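Carboxylesterase (Est-2) (Archaeoglobus fulgidus, PDB 5FRD) is a thermophilic carboxylesterase of the alpha/beta hydrolase family that probably hydrolyses carboxylic esters and carries a bound coenzyme A near its active site. Local coordinates at residues A95-L100 against D173-L178; M142-K147 against S227-L232. All coordinates share one frame; numbering follows the deposited sequence.

Contact 1. Residues A95-L100 against D173-L178. With COA (coenzyme A), chain C.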
loop_
_atom_site.group_PDB
_atom_site.type_symbol
_atom_site.label_atom_id
_atom_site.label_comp_id
_atom_site.label_asym_id
_atom_site.label_seq_id
_atom_site.Cartn_x
_atom_site.Cartn_y
_atom_site.Cartn_z
ATOM N N ALA A 95 2.793 0.769 6.316
ATOM C CA ALA A 95 3.668 -0.370 6.536
ATOM C C ALA A 95 4.957 -0.003 7.266
ATOM O O ALA A 95 5.392 -0.758 8.138
ATOM C CB ALA A 95 3.994 -1.053 5.208
ATOM N N GLN A 96 5.579 1.109 6.891
ATOM C CA GLN A 96 6.803 1.532 7.544
ATOM C C GLN A 96 6.527 1.850 9.018
ATOM O O GLN A 96 7.296 1.385 9.882
ATOM C CB GLN A 96 7.387 2.754 6.849
ATOM C CG GLN A 96 7.942 2.453 5.475
ATOM C CD GLN A 96 8.266 3.710 4.725
ATOM O OE1 GLN A 96 9.280 4.349 4.990
ATOM N NE2 GLN A 96 7.393 4.116 3.813
ATOM N N LYS A 97 5.459 2.590 9.320
ATOM C CA LYS A 97 5.111 2.895 10.704
ATOM C C LYS A 97 4.733 1.639 11.476
ATOM O O LYS A 97 5.073 1.506 12.676
ATOM C CB LYS A 97 4.047 3.969 10.805
ATOM C CG LYS A 97 4.480 5.328 10.296
ATOM C CD LYS A 97 5.534 6.022 11.148
ATOM C CE LYS A 97 5.428 7.534 11.040
ATOM N NZ LYS A 97 6.053 8.174 12.227
ATOM N N LEU A 98 4.060 0.696 10.830
ATOM C CA LEU A 98 3.733 -0.574 11.439
ATOM C C LEU A 98 5.002 -1.325 11.851
ATOM O O LEU A 98 5.081 -1.868 12.967
ATOM C CB LEU A 98 2.860 -1.404 10.493
ATOM C CG LEU A 98 2.364 -2.766 10.949
ATOM C CD1 LEU A 98 1.121 -3.182 10.160
ATOM C CD2 LEU A 98 3.425 -3.837 10.820
ATOM N N TYR A 99 5.982 -1.392 10.956
ATOM C CA TYR A 99 7.246 -2.050 11.254
ATOM C C TYR A 99 7.940 -1.361 12.422
ATOM O O TYR A 99 8.462 -2.038 13.312
ATOM C CB TYR A 99 8.162 -2.110 10.018
ATOM C CG TYR A 99 9.521 -2.663 10.383
ATOM C CD1 TYR A 99 9.689 -4.004 10.623
ATOM C CD2 TYR A 99 10.593 -1.825 10.560
ATOM C CE1 TYR A 99 10.918 -4.524 11.015
ATOM C CE2 TYR A 99 11.824 -2.323 10.939
ATOM C CZ TYR A 99 11.976 -3.668 11.134
ATOM O OH TYR A 99 13.233 -4.133 11.508
ATOM N N LEU A 100 7.971 -0.044 12.442
ATOM C CA LEU A 100 8.656 0.676 13.525
ATOM C C LEU A 100 8.019 0.491 14.898
ATOM O O LEU A 100 8.743 0.417 15.905
ATOM C CB LEU A 100 8.834 2.139 13.162
ATOM C CG LEU A 100 9.749 2.289 11.934
ATOM C CD1 LEU A 100 9.647 3.701 11.390
ATOM C CD2 LEU A 100 11.207 1.889 12.201
ATOM N N ASP A 173 1.012 13.887 2.830
ATOM C CA ASP A 173 1.766 15.132 2.707
ATOM C C ASP A 173 2.545 15.454 3.981
ATOM O O ASP A 173 3.558 16.154 3.897
ATOM C CB ASP A 173 0.815 16.258 2.357
ATOM C CG ASP A 173 1.524 17.462 1.808
ATOM O OD1 ASP A 173 2.333 17.377 0.872
ATOM O OD2 ASP A 173 1.202 18.550 2.287
ATOM N N ARG A 174 2.069 14.966 5.116
ATOM C CA ARG A 174 2.725 15.185 6.414
ATOM C C ARG A 174 3.656 14.043 6.814
ATOM O O ARG A 174 4.333 14.122 7.844
ATOM C CB ARG A 174 1.674 15.426 7.503
ATOM C CG ARG A 174 0.897 16.722 7.305
ATOM C CD ARG A 174 0.125 17.143 8.552
ATOM N NE ARG A 174 -0.989 16.249 8.890
ATOM C CZ ARG A 174 -2.260 16.386 8.491
ATOM N NH1 ARG A 174 -2.648 17.393 7.704
ATOM N NH2 ARG A 174 -3.170 15.495 8.889
ATOM N N PHE A 175 3.724 12.986 6.002
ATOM C CA PHE A 175 4.538 11.843 6.320
ATOM C C PHE A 175 5.990 12.075 5.892
ATOM O O PHE A 175 6.270 12.373 4.733
ATOM C CB PHE A 175 3.965 10.599 5.605
ATOM C CG PHE A 175 4.809 9.374 5.764
ATOM C CD1 PHE A 175 4.798 8.652 6.950
ATOM C CD2 PHE A 175 5.619 8.947 4.721
ATOM C CE1 PHE A 175 5.583 7.543 7.087
ATOM C CE2 PHE A 175 6.402 7.825 4.861
ATOM C CZ PHE A 175 6.378 7.127 6.037
ATOM N N ASP A 176 6.915 11.909 6.835
ATOM C CA ASP A 176 8.328 12.189 6.575
ATOM C C ASP A 176 9.230 11.412 7.526
ATOM O O ASP A 176 9.360 11.772 8.708
ATOM C CB ASP A 176 8.593 13.698 6.706
ATOM C CG ASP A 176 10.032 14.067 6.405
ATOM O OD1 ASP A 176 10.735 13.305 5.704
ATOM O OD2 ASP A 176 10.478 15.119 6.900
ATOM N N LEU A 177 9.865 10.370 6.990
ATOM C CA LEU A 177 10.892 9.618 7.674
ATOM C C LEU A 177 12.255 9.781 6.978
ATOM O O LEU A 177 13.186 9.049 7.301
ATOM C CB LEU A 177 10.515 8.144 7.690
ATOM C CG LEU A 177 9.285 7.730 8.483
ATOM C CD1 LEU A 177 9.025 6.244 8.350
ATOM C CD2 LEU A 177 9.415 8.096 9.959
ATOM N N LEU A 178 12.383 10.720 6.055
ATOM C CA LEU A 178 13.531 10.725 5.133
ATOM C C LEU A 178 14.873 10.862 5.896
ATOM O O LEU A 178 15.789 10.076 5.679
ATOM C CB LEU A 178 13.350 11.836 4.102
ATOM C CG LEU A 178 14.293 11.888 2.910
ATOM C CD1 LEU A 178 14.015 10.723 1.985
ATOM C CD2 LEU A 178 14.126 13.213 2.162
HETATM N N1A COA C . 12.738 9.589 -1.397
HETATM C C2A COA C . 13.910 10.149 -1.726
HETATM N N3A COA C . 14.051 11.476 -1.834
HETATM C C4A COA C . 13.011 12.305 -1.591
HETATM C C5A COA C . 11.712 11.779 -1.225
HETATM C C6A COA C . 11.624 10.333 -1.120
HETATM N N6A COA C . 10.445 9.763 -0.792
HETATM N N7A COA C . 10.853 12.798 -1.066
HETATM C C8A COA C . 11.576 13.910 -1.283
HETATM N N9A COA C . 12.851 13.602 -1.600
HETATM C C1B COA C . 13.899 14.583 -1.939
HETATM C C2B COA C . 13.576 15.156 -3.289
HETATM O O2B COA C . 14.089 14.306 -4.313
HETATM C C3B COA C . 14.205 16.536 -3.192
HETATM O O3B COA C . 15.596 16.430 -3.488
HETATM P P3B COA C . 16.365 17.495 -4.432
HETATM O O7A COA C . 16.227 18.771 -3.626
HETATM O O8A COA C . 15.594 17.450 -5.736
HETATM O O9A COA C . 17.764 16.929 -4.533
HETATM C C4B COA C . 14.018 16.914 -1.735
HETATM O O4B COA C . 13.865 15.666 -1.030
HETATM C C5B COA C . 12.821 17.811 -1.464
HETATM O O5B COA C . 11.631 17.169 -1.947
HETATM P P1A COA C . 10.218 17.364 -1.210
HETATM O O1A COA C . 10.356 17.231 0.249
HETATM O O2A COA C . 9.276 16.388 -1.917
HETATM O O3A COA C . 9.729 18.877 -1.452
HETATM P P2A COA C . 9.632 19.724 -2.817
HETATM O O4A COA C . 8.976 20.987 -2.332
HETATM O O5A COA C . 10.945 19.697 -3.538
HETATM O O6A COA C . 8.634 18.932 -3.814
HETATM C CBP COA C . 6.631 18.015 -4.680
HETATM C CCP COA C . 7.254 18.768 -3.513
HETATM C CDP COA C . 5.162 17.761 -4.351
HETATM C CEP COA C . 6.747 18.893 -5.942
HETATM C CAP COA C . 7.380 16.671 -4.869
HETATM O OAP COA C . 7.398 15.928 -3.622
HETATM C C9P COA C . 6.774 15.819 -5.962
HETATM O O9P COA C . 6.860 16.161 -7.123
HETATM N N8P COA C . 6.180 14.674 -5.581
HETATM C C7P COA C . 5.690 13.659 -6.517
HETATM C C6P COA C . 4.229 13.835 -6.918
HETATM C C5P COA C . 3.165 13.542 -5.878
HETATM O O5P COA C . 2.253 14.352 -5.669
HETATM N N4P COA C . 3.224 12.359 -5.261
HETATM C C3P COA C . 2.209 11.908 -4.337
HETATM C C2P COA C . 2.844 11.062 -3.259
HETATM S S1P COA C . 1.538 10.385 -2.211
#
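Gln96 and Leu177 mark the closest backbone approach, 9.1 Å from CA to CA, so helix 90-101 meets the loop 173-178 through side chains alone. Leu177, at the N-cap position before helix 178-182, sends its two methyls to different partners. CD1 lies 3.9 Å from Gln96 OE1 and, in the conformers given for Leu100 and Lys97, meets Leu100 CD1 tip to tip, while CD2 lies beside Lys97 CE and NZ. Phe175, its CG anti to the backbone N (chi1 175°), has CZ and CE2 near the Gln96 amide. In that same conformer Lys97 CE lies at the ring edge, 4.0 Å from Phe175 CE1. The Gln96 amide stands 80° to the ring plane, with NE2 3.9 Å from Phe175 CZ. Its polar atoms bond elsewhere: OE1 to Tyr181 OH, NE2 to the carbonyls of Gly92 and Gly115. An alanine in place of Gln96 would probably leave those three groups without their amide partner and open a gap beside Phe175 CZ. On the loop, Asp176 OD1 accepts from Leu178 N at 3.1 Å in an Asx turn and pairs with Arg117, while Leu178 CD1 packs 3.8 Å from C2A of the coenzyme A adenine. No hydrogen bond crosses the interface: mostly carbons pack around a buried amide satisfied by neighbours beyond it.

Contact 2. Residues M142-K147 against S227-L232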
loop_
_atom_site.group_PDB
_atom_site.type_symbol
_atom_site.label_atom_id
_atom_site.label_comp_id
_atom_site.label_asym_id
_atom_site.label_seq_id
_atom_site.Cartn_x
_atom_site.Cartn_y
_atom_site.Cartn_z
ATOM N N MET A 142 -0.444 10.507 -13.689
ATOM C CA MET A 142 0.838 10.176 -13.084
ATOM C C MET A 142 0.860 8.774 -12.459
ATOM O O MET A 142 1.895 8.351 -11.937
ATOM C CB MET A 142 1.137 11.212 -12.004
ATOM C CG MET A 142 1.306 12.628 -12.570
ATOM S SD MET A 142 1.360 13.941 -11.349
ATOM C CE MET A 142 2.995 13.682 -10.713
ATOM N N ALA A 143 -0.281 8.080 -12.545
ATOM C CA ALA A 143 -0.489 6.775 -11.884
ATOM C C ALA A 143 -0.719 5.597 -12.801
ATOM O O ALA A 143 -0.591 4.447 -12.355
ATOM C CB ALA A 143 -1.638 6.851 -10.912
ATOM N N PHE A 144 -1.068 5.841 -14.067
ATOM C CA PHE A 144 -1.346 4.791 -15.048
ATOM C C PHE A 144 -0.496 5.030 -16.271
ATOM O O PHE A 144 -0.354 6.186 -16.703
ATOM C CB PHE A 144 -2.814 4.828 -15.441
ATOM C CG PHE A 144 -3.736 4.212 -14.439
ATOM C CD1 PHE A 144 -3.924 2.847 -14.410
ATOM C CD2 PHE A 144 -4.404 4.987 -13.504
ATOM C CE1 PHE A 144 -4.778 2.259 -13.493
ATOM C CE2 PHE A 144 -5.275 4.403 -12.614
ATOM C CZ PHE A 144 -5.465 3.044 -12.608
ATOM N N ALA A 145 -0.007 3.946 -16.847
ATOM C CA ALA A 145 0.755 4.023 -18.102
ATOM C C ALA A 145 -0.168 4.180 -19.286
ATOM O O ALA A 145 0.253 4.687 -20.330
ATOM C CB ALA A 145 1.596 2.788 -18.251
ATOM N N SER A 146 -1.421 3.765 -19.141
ATOM C CA SER A 146 -2.381 3.857 -20.236
ATOM C C SER A 146 -3.753 4.142 -19.674
ATOM O O SER A 146 -4.032 3.843 -18.513
ATOM C CB SER A 146 -2.412 2.543 -21.030
ATOM O OG SER A 146 -2.900 1.469 -20.243
ATOM N N LYS A 147 -4.616 4.718 -20.498
ATOM C CA LYS A 147 -6.000 4.856 -20.139
ATOM C C LYS A 147 -6.579 3.479 -20.461
ATOM O O LYS A 147 -5.869 2.575 -20.888
ATOM C CB LYS A 147 -6.655 6.011 -20.902
ATOM C CG LYS A 147 -6.201 7.395 -20.412
ATOM C CD LYS A 147 -7.096 8.510 -20.930
ATOM C CE LYS A 147 -6.700 9.871 -20.372
ATOM N NZ LYS A 147 -5.315 10.257 -20.760
ATOM N N SER A 227 2.869 1.972 -14.253
ATOM C CA SER A 227 3.100 3.192 -13.526
ATOM C C SER A 227 2.840 2.907 -12.042
ATOM O O SER A 227 3.181 1.833 -11.562
ATOM C CB SER A 227 2.207 4.294 -14.110
ATOM O OG SER A 227 2.378 5.526 -13.429
ATOM N N HIS A 228 2.240 3.837 -11.337
ATOM C CA HIS A 228 1.984 3.722 -9.893
ATOM C C HIS A 228 1.111 2.543 -9.557
ATOM O O HIS A 228 1.359 1.887 -8.535
ATOM C CB HIS A 228 1.369 5.030 -9.407
ATOM C CG HIS A 228 1.284 5.212 -7.925
ATOM N ND1 HIS A 228 2.395 5.261 -7.128
ATOM C CD2 HIS A 228 0.230 5.468 -7.117
ATOM C CE1 HIS A 228 2.029 5.533 -5.884
ATOM N NE2 HIS A 228 0.720 5.642 -5.842
ATOM N N MET A 229 0.135 2.223 -10.399
ATOM C CA MET A 229 -0.836 1.141 -10.117
ATOM C C MET A 229 -0.373 -0.238 -10.614
ATOM O O MET A 229 -1.145 -1.037 -11.153
ATOM C CB MET A 229 -2.211 1.502 -10.703
ATOM C CG MET A 229 -2.763 2.824 -10.248
ATOM S SD MET A 229 -2.752 3.048 -8.465
ATOM C CE MET A 229 -3.804 1.719 -7.944
ATOM N N VAL A 230 0.895 -0.534 -10.351
ATOM C CA VAL A 230 1.579 -1.702 -10.878
ATOM C C VAL A 230 0.898 -3.039 -10.562
ATOM O O VAL A 230 0.886 -3.951 -11.369
ATOM C CB VAL A 230 3.052 -1.667 -10.451
ATOM C CG1 VAL A 230 3.216 -1.693 -8.927
ATOM C CG2 VAL A 230 3.829 -2.801 -11.074
ATOM N N MET A 231 0.291 -3.165 -9.375
ATOM C CA MET A 231 -0.348 -4.431 -8.988
ATOM C C MET A 231 -1.617 -4.717 -9.779
ATOM O O MET A 231 -2.033 -5.858 -9.839
ATOM C CB MET A 231 -0.640 -4.453 -7.476
ATOM C CG MET A 231 -1.790 -3.571 -7.007
ATOM S SD MET A 231 -1.632 -1.801 -7.241
ATOM C CE MET A 231 -0.214 -1.580 -6.218
ATOM N N LEU A 232 -2.222 -3.663 -10.341
ATOM C CA LEU A 232 -3.393 -3.769 -11.217
ATOM C C LEU A 232 -3.005 -3.783 -12.677
ATOM O O LEU A 232 -3.679 -4.420 -13.480
ATOM C CB LEU A 232 -4.330 -2.573 -10.987
ATOM C CG LEU A 232 -4.981 -2.490 -9.616
ATOM C CD1 LEU A 232 -5.653 -1.139 -9.419
ATOM C CD2 LEU A 232 -5.978 -3.616 -9.445
HETATM O O HOH W 1 1.928 7.411 -15.306
#
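Met229 lays its CG over one face of the Phe144 ring, 3.8 Å from the centroid and offset toward the rim, a CH-pi contact whose shortest approach is 3.6 Å to Phe144 CZ. Its CG is anti to the carbonyl carbon (chi1 -55°), and the bend at chi2 puts SD oblique to the ring, in a Met-aromatic contact 5.4 Å from the centroid. The same residue's backbone N donates to Ala143 O at 3.0 Å, in the carbonyl plane, so Met229 is held to the loop by both main chain and side chain. Ser227 OG, anti to its own backbone N (chi1 180°), reaches the chain at Met142 and Ala143, and lies 2.7 Å from a water that donates to Phe144 O. CB of His228 packs 3.8 Å from Ala143 CB. Glu233 accepts from both Ala145 N and Ser227 N, tying the two loops together again. His228 ND1 is bonded to Asp200 OD2, and the His228 side chain touches Ser89. This is consistent with the histidine loop of an alpha/beta hydrolase, in which Ser89, His228 and Asp200 would form the catalytic triad.

Both contacts are largely buried and belong to the alpha/beta hydrolase fold, yet they have no element in common: their centres are 23 Å apart and their nearest atoms about 11 Å. Contact 1 sets a helix that packs on strand 106-112 against a loop between helices 162-173 and 178-182, and has no hydrogen bond across it. In contact 2 two loops meet with their backbones close, joined by a direct main-chain bond and a bridging water. In contact 1 Leu100 is exposed, whereas contact 2 has no fully exposed touching residue, although Met142 and Ala145 are partly exposed. Coenzyme A relates them: Leu178 and Met142 both belong to its pocket, and contact 2 holds the probable catalytic histidine.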